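Local coordinates for PlaB phospholipase (Legionella pneumophila, PDB 6ZTI), which hydrolyses phospholipids as an alpha/beta-hydrolase virulence factor whose activity is controlled by NAD(H)-mediated tetramerization, at the interface of chains A and B. Residues are numbered along the deposited sequence; one frame, centred on the assembly and turned at random. Chains: chain A/B, PlaB phospholipase.

The interface of chains A and B. Residues chain A 470-472; chain B 19, 56, 79-80, 83-84.
With chi1 at 69°, A:Ile470 sets its CG1 between its own backbone N and carbonyl carbon, and the extended second torsion then pushes CD1 forward between B:Tyr56 and B:Glu83. CD1 lies 3.8 Å from CD2 of the B:Tyr56 ring, on one face at the rim. On the other flank, CG1 packs 3.6 Å from CG of B:Glu83, whose side chain runs antiparallel to that of the isoleucine. The bend of B:Glu83 at chi2 (-73°) carries its carboxylate past the A:Ile470 carbonyl, OE2 lying 3.4 Å from that O, while its CB and CG methylenes do the packing. The second branch, methyl CG2, points toward B:Ile19 and meets CG2 of that residue at 4.1 Å, a looser touch. B:Ala79, B:Val80 and B:Ile84 add small contacts at the margin, with the B:Ala79 carbonyl O 4.0 Å from CG1 of A:Ile470.

Further along the chain, A:Asn472 covers the opposite face of the B:Tyr56 ring. Its CB stands 3.8 Å from the ring centroid, a CH-pi contact nearer CE2 than the ring centre. The asparagine side chain runs alongside the tyrosine in the same direction, its amide plane only 22° from the ring plane. Between the two, A:Ser471 brings its backbone to the tyrosine, with CA 4.0 Å from CD2 and its backbone N at the ring edge.

In the fold, the last short strand of chain A, 468-471, and the residue after it dock on the hydrolase domain of chain B, against helix 69-89 and strands 16-21 and 55-60. The two-fold repeats the contact with the chains exchanged, so each subunit lends its C-terminal region to the other, consistent with a role in assembling the tetramer.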
# COMPACT_ATOMS: atom_id res chain seq x y z
N ILE A 470 -12.13 -33.52 -18.61
CA ILE A 470 -11.37 -34.76 -18.75
C ILE A 470 -11.74 -35.39 -20.08
O ILE A 470 -12.86 -35.25 -20.57
CB ILE A 470 -11.60 -35.76 -17.59
CG1 ILE A 470 -13.01 -36.34 -17.62
CG2 ILE A 470 -11.34 -35.09 -16.23
CD1 ILE A 470 -13.21 -37.47 -16.65
N SER A 471 -10.77 -36.08 -20.68
CA SER A 471 -10.97 -36.72 -21.98
C SER A 471 -10.12 -37.98 -22.04
O SER A 471 -8.97 -37.97 -21.60
CB SER A 471 -10.59 -35.76 -23.12
OG SER A 471 -10.38 -36.46 -24.34
N ASN A 472 -10.69 -39.05 -22.59
CA ASN A 472 -9.94 -40.29 -22.79
C ASN A 472 -9.24 -40.34 -24.15
O ASN A 472 -8.75 -41.41 -24.53
CB ASN A 472 -10.86 -41.51 -22.61
CG ASN A 472 -11.98 -41.56 -23.62
OD1 ASN A 472 -12.03 -40.77 -24.57
ND2 ASN A 472 -12.89 -42.50 -23.43
N ILE B 19 -7.49 -41.24 -13.93
CA ILE B 19 -7.60 -39.84 -14.35
C ILE B 19 -6.31 -39.14 -13.97
O ILE B 19 -5.93 -39.11 -12.80
CB ILE B 19 -8.80 -39.14 -13.69
CG1 ILE B 19 -10.11 -39.87 -14.01
CG2 ILE B 19 -8.89 -37.70 -14.17
CD1 ILE B 19 -11.30 -39.33 -13.24
N TYR B 56 -8.05 -41.34 -18.55
CA TYR B 56 -8.49 -39.99 -18.86
C TYR B 56 -7.40 -38.98 -18.54
O TYR B 56 -6.72 -39.07 -17.52
CB TYR B 56 -9.75 -39.63 -18.07
CG TYR B 56 -10.98 -40.32 -18.59
CD1 TYR B 56 -11.26 -41.63 -18.24
CD2 TYR B 56 -11.86 -39.67 -19.44
CE1 TYR B 56 -12.40 -42.28 -18.73
CE2 TYR B 56 -13.00 -40.31 -19.93
CZ TYR B 56 -13.26 -41.61 -19.56
OH TYR B 56 -14.38 -42.25 -20.04
N ALA B 79 -16.76 -32.17 -14.19
CA ALA B 79 -16.10 -32.87 -15.28
C ALA B 79 -16.27 -34.37 -15.15
O ALA B 79 -16.50 -35.07 -16.14
CB ALA B 79 -14.62 -32.50 -15.33
N VAL B 80 -16.15 -34.89 -13.92
CA VAL B 80 -16.32 -36.32 -13.70
C VAL B 80 -17.74 -36.75 -14.05
O VAL B 80 -17.95 -37.78 -14.69
CB VAL B 80 -15.96 -36.68 -12.25
CG1 VAL B 80 -16.41 -38.11 -11.92
CG2 VAL B 80 -14.46 -36.52 -12.04
N GLU B 83 -18.46 -36.82 -17.88
CA GLU B 83 -17.78 -37.81 -18.71
C GLU B 83 -17.93 -39.25 -18.25
O GLU B 83 -17.97 -40.14 -19.11
CB GLU B 83 -16.28 -37.49 -18.80
CG GLU B 83 -15.95 -36.33 -19.72
CD GLU B 83 -16.10 -36.69 -21.20
OE1 GLU B 83 -16.37 -37.87 -21.52
OE2 GLU B 83 -15.93 -35.78 -22.03
N ILE B 84 -18.01 -39.52 -16.95
CA ILE B 84 -18.04 -40.92 -16.51
C ILE B 84 -19.13 -41.23 -15.49
O ILE B 84 -19.06 -42.26 -14.80
CB ILE B 84 -16.66 -41.32 -15.94
CG1 ILE B 84 -16.32 -40.51 -14.69
CG2 ILE B 84 -15.57 -41.11 -17.01
CD1 ILE B 84 -15.11 -41.04 -13.97